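Local coordinates for protein N-acetylglucosamine-6-phosphate deacetylase (Thermotoga maritima, PDB 1O12) that probably catalyses the metal-dependent deacetylation of N-acetylglucosamine 6-phosphate, as a member of the NagA family of amidohydrolases, at residues P146-I155 with E169-R180; F307-R315 with L356-M364. All coordinates share one frame; numbering follows the deposited sequence.

Of the two contacts, the first along the chain from the N terminus is contact 1, where the short helix 149-152 and its flanking residues meet the helical turns of 169-180; the small loop so closed carries strand 159-164. Contact 2 opens only after contact 1 has closed, so the two follow in series and neither nests nor crosses. Contact 2 closes a longer loop, holding helix 322-336 and strand 353-356, by bringing helix 307-318 to the turn before strand 362-367. The contacts lie on opposite sides of the chain's centre, with their centres about 38 Å apart. Contact 1 joins neighbouring connections between barrel strands, while contact 2 ties a barrel helix to the C-terminal beta strands.

Contact 1 (P146-I155 with E169-R180); sequences PPSERELSEI and ESSELLLRLVKR
Leu152 wedges between Leu173, Arg176, Leu177 and Arg180 in a largely apolar contact with polar ties, joining the connection before barrel strand 159-164 to the one after it; about 650 Å² is buried. The Leu152 and Leu177 side chains run past each other in opposite directions, CD1 of Leu152 meeting CD2 of Leu177 at 3.7 Å, while Leu152 CD2 sits over the centre of one face of the Arg176 guanidinium. The same guanidinium spends its edge on Glu149: Arg176 NH1 gives a nearly straight bond (172°) to the syn side of Glu149 OE2 at 2.6 Å. Carboxylate and guanidinium lie almost in one plane, 21° apart, and the bend in the Arg176 chain at chi3 (54°) brings the group back over Leu152. Toward the start of both segments, the Pro147 ring rests on backbone, CG 3.1 Å from Ser170 O, and its CB meets Leu174 CD2 at 3.8 Å. At the other end, Arg180 stretches out from CG to NE, and NH1 donates bent hydrogen bonds to Leu152 O and Ile155 O, both 3.0 Å, at the first and last residues of the type I turn Leu152-Ile155, tilted from each carbonyl plane. Leu152 O also accepts Ile155 N, from the opposite face. A leucine in place of Arg180 would probably leave Ile155 O without this donor and the turn less firmly held to 169-180. Around the pair, Pro147 and Ile155 touch Tyr130, Glu151 leans on Leu99 of helix 99-115, and Leu175 reaches Phe199 of helix 193-200 and Leu184 of strand 183-186.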
loop_
_atom_site.group_PDB
_atom_site.type_symbol
_atom_site.label_atom_id
_atom_site.label_comp_id
_atom_site.label_asym_id
_atom_site.label_seq_id
_atom_site.Cartn_x
_atom_site.Cartn_y
_atom_site.Cartn_z
ATOM N N PRO A 146 7.763 -11.414 -28.315
ATOM C CA PRO A 146 8.956 -10.914 -27.630
ATOM C C PRO A 146 9.710 -9.972 -28.540
ATOM O O PRO A 146 9.591 -10.025 -29.761
ATOM C CB PRO A 146 9.753 -12.179 -27.348
ATOM C CG PRO A 146 9.434 -13.019 -28.537
ATOM C CD PRO A 146 7.938 -12.828 -28.698
ATOM N N PRO A 147 10.477 -9.068 -27.952
ATOM C CA PRO A 147 11.264 -8.112 -28.728
ATOM C C PRO A 147 12.394 -8.849 -29.434
ATOM O O PRO A 147 12.944 -9.821 -28.906
ATOM C CB PRO A 147 11.773 -7.150 -27.667
ATOM C CG PRO A 147 11.811 -8.005 -26.417
ATOM C CD PRO A 147 10.534 -8.769 -26.515
ATOM N N SER A 148 12.748 -8.371 -30.622
ATOM C CA SER A 148 13.796 -8.993 -31.422
ATOM C C SER A 148 14.751 -7.918 -31.881
ATOM O O SER A 148 14.366 -6.761 -31.986
ATOM C CB SER A 148 13.174 -9.647 -32.652
ATOM O OG SER A 148 12.797 -8.646 -33.583
ATOM N N GLU A 149 15.989 -8.307 -32.186
ATOM C CA GLU A 149 17.015 -7.367 -32.653
ATOM C C GLU A 149 16.548 -6.692 -33.944
ATOM O O GLU A 149 16.879 -5.525 -34.202
ATOM C CB GLU A 149 18.325 -8.113 -32.908
ATOM C CG GLU A 149 19.563 -7.250 -32.960
ATOM C CD GLU A 149 20.038 -6.860 -31.580
ATOM O OE1 GLU A 149 19.967 -7.727 -30.677
ATOM O OE2 GLU A 149 20.489 -5.705 -31.401
ATOM N N ARG A 150 15.782 -7.439 -34.740
ATOM C CA ARG A 150 15.228 -6.964 -36.007
ATOM C C ARG A 150 14.186 -5.866 -35.783
ATOM O O ARG A 150 14.106 -4.909 -36.553
ATOM C CB ARG A 150 14.581 -8.133 -36.756
ATOM C CG ARG A 150 13.807 -7.779 -38.043
ATOM C CD ARG A 150 13.142 -9.049 -38.623
ATOM N NE ARG A 150 14.104 -10.161 -38.676
ATOM C CZ ARG A 150 13.835 -11.416 -39.067
ATOM N NH1 ARG A 150 12.607 -11.766 -39.456
ATOM N NH2 ARG A 150 14.808 -12.332 -39.072
ATOM N N GLU A 151 13.368 -5.994 -34.741
ATOM C CA GLU A 151 12.373 -4.959 -34.496
ATOM C C GLU A 151 12.969 -3.791 -33.717
ATOM O O GLU A 151 12.639 -2.635 -33.963
ATOM C CB GLU A 151 11.160 -5.532 -33.754
ATOM C CG GLU A 151 10.292 -6.400 -34.628
ATOM C CD GLU A 151 9.113 -6.990 -33.880
ATOM O OE1 GLU A 151 8.177 -6.228 -33.533
ATOM O OE2 GLU A 151 9.134 -8.221 -33.631
ATOM N N LEU A 152 13.862 -4.089 -32.792
ATOM C CA LEU A 152 14.455 -3.036 -32.018
ATOM C C LEU A 152 14.963 -1.931 -32.945
ATOM O O LEU A 152 14.928 -0.746 -32.595
ATOM C CB LEU A 152 15.608 -3.586 -31.200
ATOM C CG LEU A 152 16.075 -2.604 -30.128
ATOM C CD1 LEU A 152 15.037 -2.623 -28.972
ATOM C CD2 LEU A 152 17.484 -2.972 -29.618
ATOM N N SER A 153 15.411 -2.315 -34.139
ATOM C CA SER A 153 15.951 -1.344 -35.093
ATOM C C SER A 153 14.930 -0.404 -35.732
ATOM O O SER A 153 15.306 0.567 -36.370
ATOM C CB SER A 153 16.733 -2.064 -36.211
ATOM O OG SER A 153 15.875 -2.534 -37.243
ATOM N N GLU A 154 13.647 -0.695 -35.588
ATOM C CA GLU A 154 12.631 0.177 -36.156
ATOM C C GLU A 154 12.043 1.138 -35.110
ATOM O O GLU A 154 11.235 1.996 -35.445
ATOM C CB GLU A 154 11.497 -0.649 -36.763
ATOM C CG GLU A 154 11.904 -1.540 -37.915
ATOM C CD GLU A 154 12.469 -0.761 -39.076
ATOM O OE1 GLU A 154 13.454 -1.239 -39.656
ATOM O OE2 GLU A 154 11.930 0.319 -39.421
ATOM N N ILE A 155 12.457 1.018 -33.852
ATOM C CA ILE A 155 11.914 1.872 -32.797
ATOM C C ILE A 155 12.835 3.025 -32.452
ATOM O O ILE A 155 13.906 2.826 -31.879
ATOM C CB ILE A 155 11.649 1.071 -31.511
ATOM C CG1 ILE A 155 10.697 -0.091 -31.810
ATOM C CG2 ILE A 155 11.085 1.973 -30.457
ATOM C CD1 ILE A 155 10.459 -1.047 -30.612
ATOM N N GLU A 169 10.407 -12.660 -22.885
ATOM C CA GLU A 169 11.684 -13.051 -23.471
ATOM C C GLU A 169 12.356 -11.867 -24.151
ATOM O O GLU A 169 11.709 -11.124 -24.893
ATOM C CB GLU A 169 11.450 -14.157 -24.504
ATOM C CG GLU A 169 12.716 -14.749 -25.110
ATOM C CD GLU A 169 12.452 -15.409 -26.453
ATOM O OE1 GLU A 169 11.395 -16.083 -26.586
ATOM O OE2 GLU A 169 13.301 -15.252 -27.365
ATOM N N SER A 170 13.652 -11.708 -23.898
ATOM C CA SER A 170 14.458 -10.635 -24.490
ATOM C C SER A 170 14.040 -9.235 -24.072
ATOM O O SER A 170 14.359 -8.248 -24.737
ATOM C CB SER A 170 14.443 -10.733 -26.022
ATOM O OG SER A 170 15.163 -11.869 -26.457
ATOM N N SER A 171 13.336 -9.147 -22.958
ATOM C CA SER A 171 12.891 -7.859 -22.479
ATOM C C SER A 171 14.086 -6.921 -22.281
ATOM O O SER A 171 13.948 -5.707 -22.393
ATOM C CB SER A 171 12.139 -8.037 -21.165
ATOM O OG SER A 171 13.009 -8.499 -20.154
ATOM N N GLU A 172 15.258 -7.493 -22.002
ATOM C CA GLU A 172 16.485 -6.714 -21.770
ATOM C C GLU A 172 16.927 -5.826 -22.940
ATOM O O GLU A 172 17.474 -4.752 -22.719
ATOM C CB GLU A 172 17.650 -7.641 -21.377
ATOM C CG GLU A 172 17.223 -9.035 -20.917
ATOM C CD GLU A 172 17.064 -10.021 -22.084
ATOM O OE1 GLU A 172 16.115 -10.845 -22.053
ATOM O OE2 GLU A 172 17.897 -9.974 -23.024
ATOM N N LEU A 173 16.701 -6.267 -24.172
ATOM C CA LEU A 173 17.080 -5.467 -25.331
ATOM C C LEU A 173 16.419 -4.086 -25.286
ATOM O O LEU A 173 17.007 -3.091 -25.710
ATOM C CB LEU A 173 16.668 -6.171 -26.637
ATOM C CG LEU A 173 17.179 -7.593 -26.958
ATOM C CD1 LEU A 173 16.823 -7.951 -28.418
ATOM C CD2 LEU A 173 18.682 -7.667 -26.751
ATOM N N LEU A 174 15.200 -4.025 -24.765
ATOM C CA LEU A 174 14.469 -2.768 -24.703
ATOM C C LEU A 174 15.260 -1.690 -23.974
ATOM O O LEU A 174 15.081 -0.512 -24.231
ATOM C CB LEU A 174 13.098 -2.974 -24.043
ATOM C CG LEU A 174 12.209 -4.036 -24.686
ATOM C CD1 LEU A 174 10.935 -4.154 -23.869
ATOM C CD2 LEU A 174 11.902 -3.704 -26.160
ATOM N N LEU A 175 16.150 -2.092 -23.073
ATOM C CA LEU A 175 16.944 -1.106 -22.361
ATOM C C LEU A 175 17.790 -0.280 -23.306
ATOM O O LEU A 175 18.257 0.807 -22.957
ATOM C CB LEU A 175 17.853 -1.780 -21.360
ATOM C CG LEU A 175 17.066 -2.439 -20.253
ATOM C CD1 LEU A 175 17.983 -3.353 -19.464
ATOM C CD2 LEU A 175 16.464 -1.353 -19.385
ATOM N N ARG A 176 18.006 -0.779 -24.507
ATOM C CA ARG A 176 18.817 -0.000 -25.398
ATOM C C ARG A 176 18.079 1.181 -25.962
ATOM O O ARG A 176 18.690 2.038 -26.593
ATOM C CB ARG A 176 19.358 -0.883 -26.498
ATOM C CG ARG A 176 20.470 -1.758 -25.969
ATOM C CD ARG A 176 20.765 -2.863 -26.912
ATOM N NE ARG A 176 21.048 -2.316 -28.233
ATOM C CZ ARG A 176 21.019 -3.052 -29.329
ATOM N NH1 ARG A 176 20.725 -4.344 -29.236
ATOM N NH2 ARG A 176 21.262 -2.495 -30.507
ATOM N N LEU A 177 16.774 1.250 -25.699
ATOM C CA LEU A 177 15.941 2.331 -26.219
ATOM C C LEU A 177 16.024 3.617 -25.442
ATOM O O LEU A 177 15.838 4.688 -26.012
ATOM C CB LEU A 177 14.477 1.912 -26.276
ATOM C CG LEU A 177 14.200 0.718 -27.194
ATOM C CD1 LEU A 177 12.693 0.404 -27.184
ATOM C CD2 LEU A 177 14.680 1.041 -28.592
ATOM N N VAL A 178 16.312 3.523 -24.150
ATOM C CA VAL A 178 16.372 4.721 -23.336
ATOM C C VAL A 178 17.332 5.771 -23.877
ATOM O O VAL A 178 17.061 6.973 -23.773
ATOM C CB VAL A 178 16.722 4.379 -21.881
ATOM C CG1 VAL A 178 16.821 5.660 -21.029
ATOM C CG2 VAL A 178 15.638 3.464 -21.315
ATOM N N LYS A 179 18.436 5.338 -24.474
ATOM C CA LYS A 179 19.408 6.292 -25.014
ATOM C C LYS A 179 18.833 6.984 -26.244
ATOM O O LYS A 179 19.423 7.927 -26.744
ATOM C CB LYS A 179 20.738 5.594 -25.378
ATOM C CG LYS A 179 20.625 4.635 -26.571
ATOM C CD LYS A 179 21.813 3.662 -26.741
ATOM C CE LYS A 179 21.517 2.658 -27.902
ATOM N NZ LYS A 179 22.507 1.518 -28.068
ATOM N N ARG A 180 17.675 6.523 -26.723
ATOM C CA ARG A 180 17.036 7.119 -27.897
ATOM C C ARG A 180 15.916 8.099 -27.527
ATOM O O ARG A 180 15.061 8.443 -28.369
ATOM C CB ARG A 180 16.480 6.030 -28.810
ATOM C CG ARG A 180 17.486 4.974 -29.136
ATOM C CD ARG A 180 16.898 3.899 -30.020
ATOM N NE ARG A 180 17.780 2.743 -30.011
ATOM C CZ ARG A 180 17.621 1.670 -30.772
ATOM N NH1 ARG A 180 16.604 1.594 -31.620
ATOM N NH2 ARG A 180 18.492 0.677 -30.678
#

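Contact 2 (F307-R315 with L356-M364); sequences FSQAVKNFR and LDEDLNVVM
Ser308 faces Val362 and Lys312 faces Leu360, with CA atoms 7.2 and 6.6 Å apart, where helix 307-318 passes the loop before strand 362-367. That loop holds the type I turn Asp357-Leu360 of a beta hairpin, strands 353-356 and 362-367, and the helix belongs to the TIM-barrel part of this amidohydrolase. Leu360, in the left-handed helical region (phi 71°), makes the largest share of the contact. Its CD2 lies over one face of the Arg315 guanidinium, 3.6 Å from Arg315 CD, and also approaches Val311 CG1; Leu325 of helix 322-336 touches all three residues. With CG anti to the backbone N (chi1 -178°) and the chain extended as far as NE, Arg315 reaches past Leu360 so that NH1 gives a weak bond to Glu358 O at 3.5 Å. Lys312 runs alongside the turn, its CD and CE against the carbonyl oxygens of Asp359 and Leu360, and crosses Asn361 at about a right angle. The turn is tied from within: Asn361 N donates to Asp357 OD1 from above the carboxylate plane in a nearly straight bond (173°), while Asp357 N binds Asn361 O. At the strand end, Ser308 OG lies 3.7 Å from Val362 CG2, and a water links the Ser308 side chain to the Val362 backbone, hydrogen-bonded to Ser308 OG at 2.8 Å and accepting from Val362 N at 2.9 Å.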
loop_
_atom_site.group_PDB
_atom_site.type_symbol
_atom_site.label_atom_id
_atom_site.label_comp_id
_atom_site.label_asym_id
_atom_site.label_seq_id
_atom_site.Cartn_x
_atom_site.Cartn_y
_atom_site.Cartn_z
ATOM N N PHE A 307 -9.559 14.176 -20.337
ATOM C CA PHE A 307 -8.519 14.550 -19.400
ATOM C C PHE A 307 -9.061 15.487 -18.340
ATOM O O PHE A 307 -8.805 15.321 -17.143
ATOM C CB PHE A 307 -7.338 15.198 -20.092
ATOM C CG PHE A 307 -6.092 15.158 -19.260
ATOM C CD1 PHE A 307 -5.857 16.127 -18.291
ATOM C CD2 PHE A 307 -5.203 14.091 -19.379
ATOM C CE1 PHE A 307 -4.755 16.023 -17.447
ATOM C CE2 PHE A 307 -4.100 13.968 -18.551
ATOM C CZ PHE A 307 -3.870 14.932 -17.579
ATOM N N SER A 308 -9.818 16.475 -18.784
ATOM C CA SER A 308 -10.416 17.448 -17.873
ATOM C C SER A 308 -11.194 16.789 -16.724
ATOM O O SER A 308 -11.147 17.266 -15.582
ATOM C CB SER A 308 -11.351 18.364 -18.651
ATOM O OG SER A 308 -11.767 19.425 -17.840
ATOM N N GLN A 309 -11.910 15.708 -17.028
ATOM C CA GLN A 309 -12.695 15.006 -16.025
ATOM C C GLN A 309 -11.755 14.261 -15.094
ATOM O O GLN A 309 -12.017 14.144 -13.906
ATOM C CB GLN A 309 -13.669 14.028 -16.688
ATOM C CG GLN A 309 -14.756 13.497 -15.736
ATOM C CD GLN A 309 -15.547 14.627 -15.077
ATOM O OE1 GLN A 309 -16.149 15.452 -15.761
ATOM N NE2 GLN A 309 -15.541 14.666 -13.745
ATOM N N ALA A 310 -10.650 13.778 -15.649
ATOM C CA ALA A 310 -9.644 13.070 -14.885
ATOM C C ALA A 310 -9.164 13.962 -13.748
ATOM O O ALA A 310 -9.059 13.518 -12.609
ATOM C CB ALA A 310 -8.491 12.704 -15.766
ATOM N N VAL A 311 -8.883 15.222 -14.052
ATOM C CA VAL A 311 -8.401 16.146 -13.040
ATOM C C VAL A 311 -9.440 16.398 -11.948
ATOM O O VAL A 311 -9.118 16.368 -10.738
ATOM C CB VAL A 311 -7.975 17.485 -13.685
ATOM C CG1 VAL A 311 -7.555 18.494 -12.614
ATOM C CG2 VAL A 311 -6.820 17.228 -14.638
ATOM N N LYS A 312 -10.683 16.619 -12.368
ATOM C CA LYS A 312 -11.735 16.883 -11.407
ATOM C C LYS A 312 -11.899 15.665 -10.514
ATOM O O LYS A 312 -11.985 15.797 -9.284
ATOM C CB LYS A 312 -13.061 17.180 -12.103
ATOM C CG LYS A 312 -13.121 18.496 -12.871
ATOM C CD LYS A 312 -14.575 18.905 -13.134
ATOM C CE LYS A 312 -14.725 19.856 -14.316
ATOM N NZ LYS A 312 -14.536 19.168 -15.653
ATOM N N ASN A 313 -11.928 14.485 -11.136
ATOM C CA ASN A 313 -12.129 13.255 -10.396
ATOM C C ASN A 313 -11.060 13.084 -9.358
ATOM O O ASN A 313 -11.360 12.913 -8.173
ATOM C CB ASN A 313 -12.144 12.010 -11.316
ATOM C CG ASN A 313 -13.450 11.849 -12.092
ATOM O OD1 ASN A 313 -14.477 12.434 -11.750
ATOM N ND2 ASN A 313 -13.414 11.040 -13.135
ATOM N N PHE A 314 -9.807 13.143 -9.798
ATOM C CA PHE A 314 -8.684 12.965 -8.901
ATOM C C PHE A 314 -8.781 13.905 -7.739
ATOM O O PHE A 314 -8.591 13.508 -6.592
ATOM C CB PHE A 314 -7.360 13.207 -9.606
ATOM C CG PHE A 314 -6.185 12.851 -8.764
ATOM C CD1 PHE A 314 -5.593 13.803 -7.933
ATOM C CD2 PHE A 314 -5.702 11.538 -8.757
ATOM C CE1 PHE A 314 -4.523 13.462 -7.104
ATOM C CE2 PHE A 314 -4.642 11.172 -7.944
ATOM C CZ PHE A 314 -4.046 12.137 -7.112
ATOM N N ARG A 315 -9.072 15.163 -8.046
ATOM C CA ARG A 315 -9.203 16.172 -7.021
ATOM C C ARG A 315 -10.300 15.824 -6.018
ATOM O O ARG A 315 -10.145 16.046 -4.823
ATOM C CB ARG A 315 -9.522 17.521 -7.642
ATOM C CG ARG A 315 -9.619 18.613 -6.597
ATOM C CD ARG A 315 -10.445 19.762 -7.088
ATOM N NE ARG A 315 -10.063 20.987 -6.412
ATOM C CZ ARG A 315 -10.686 22.154 -6.547
ATOM N NH1 ARG A 315 -11.742 22.250 -7.344
ATOM N NH2 ARG A 315 -10.245 23.233 -5.890
ATOM N N LEU A 356 -8.722 27.846 -15.922
ATOM C CA LEU A 356 -9.943 27.154 -15.518
ATOM C C LEU A 356 -10.823 27.969 -14.576
ATOM O O LEU A 356 -10.353 28.938 -13.982
ATOM C CB LEU A 356 -9.561 25.860 -14.817
ATOM C CG LEU A 356 -8.441 25.068 -15.503
ATOM C CD1 LEU A 356 -7.074 25.520 -15.010
ATOM C CD2 LEU A 356 -8.663 23.590 -15.245
ATOM N N ASP A 357 -12.099 27.594 -14.438
ATOM C CA ASP A 357 -12.956 28.291 -13.474
ATOM C C ASP A 357 -12.649 27.573 -12.151
ATOM O O ASP A 357 -11.917 26.572 -12.158
ATOM C CB ASP A 357 -14.447 28.199 -13.833
ATOM C CG ASP A 357 -14.984 26.794 -13.785
ATOM O OD1 ASP A 357 -14.501 25.983 -12.980
ATOM O OD2 ASP A 357 -15.924 26.489 -14.546
ATOM N N GLU A 358 -13.191 28.052 -11.028
ATOM C CA GLU A 358 -12.879 27.436 -9.734
ATOM C C GLU A 358 -13.271 25.979 -9.608
ATOM O O GLU A 358 -12.717 25.258 -8.773
ATOM C CB GLU A 358 -13.474 28.242 -8.572
ATOM C CG GLU A 358 -14.979 28.403 -8.587
ATOM C CD GLU A 358 -15.501 28.967 -7.268
ATOM O OE1 GLU A 358 -15.627 28.191 -6.273
ATOM O OE2 GLU A 358 -15.769 30.197 -7.226
ATOM N N ASP A 359 -14.227 25.545 -10.420
ATOM C CA ASP A 359 -14.633 24.149 -10.418
ATOM C C ASP A 359 -13.740 23.320 -11.327
ATOM O O ASP A 359 -14.005 22.140 -11.562
ATOM C CB ASP A 359 -16.076 23.998 -10.886
ATOM C CG ASP A 359 -17.073 24.359 -9.804
ATOM O OD1 ASP A 359 -17.018 23.727 -8.704
ATOM O OD2 ASP A 359 -17.901 25.271 -10.066
ATOM N N LEU A 360 -12.695 23.955 -11.857
ATOM C CA LEU A 360 -11.742 23.304 -12.746
ATOM C C LEU A 360 -12.285 22.971 -14.138
ATOM O O LEU A 360 -11.896 21.977 -14.764
ATOM C CB LEU A 360 -11.152 22.063 -12.054
ATOM C CG LEU A 360 -9.786 22.302 -11.387
ATOM C CD1 LEU A 360 -9.660 23.746 -10.913
ATOM C CD2 LEU A 360 -9.586 21.350 -10.246
ATOM N N ASN A 361 -13.218 23.793 -14.616
ATOM C CA ASN A 361 -13.728 23.617 -15.969
ATOM C C ASN A 361 -12.758 24.419 -16.830
ATOM O O ASN A 361 -12.391 25.547 -16.478
ATOM C CB ASN A 361 -15.129 24.186 -16.112
ATOM C CG ASN A 361 -16.186 23.286 -15.502
ATOM O OD1 ASN A 361 -16.200 22.071 -15.751
ATOM N ND2 ASN A 361 -17.089 23.871 -14.710
ATOM N N VAL A 362 -12.309 23.823 -17.929
ATOM C CA VAL A 362 -11.379 24.517 -18.809
ATOM C C VAL A 362 -12.083 25.654 -19.513
ATOM O O VAL A 362 -13.195 25.480 -20.042
ATOM C CB VAL A 362 -10.811 23.616 -19.904
ATOM C CG1 VAL A 362 -9.871 24.431 -20.765
ATOM C CG2 VAL A 362 -10.097 22.399 -19.287
ATOM N N VAL A 363 -11.446 26.820 -19.499
ATOM C CA VAL A 363 -12.014 27.965 -20.162
ATOM C C VAL A 363 -11.037 28.542 -21.191
ATOM O O VAL A 363 -11.401 29.361 -22.010
ATOM C CB VAL A 363 -12.497 29.048 -19.115
ATOM C CG1 VAL A 363 -12.122 28.636 -17.724
ATOM C CG2 VAL A 363 -11.914 30.415 -19.416
HETATM N N MSE A 364 -9.798 28.093 -21.183
HETATM C CA MSE A 364 -8.843 28.612 -22.145
HETATM C C MSE A 364 -7.537 27.841 -22.111
HETATM O O MSE A 364 -7.007 27.532 -21.041
HETATM C CB MSE A 364 -8.570 30.095 -21.877
HETATM C CG MSE A 364 -7.590 30.716 -22.875
HETATM SE SE MSE A 364 -7.466 32.705 -22.836
HETATM C CE MSE A 364 -5.668 32.984 -22.133
HETATM O O HOH W 1 -13.646 21.377 -18.690
#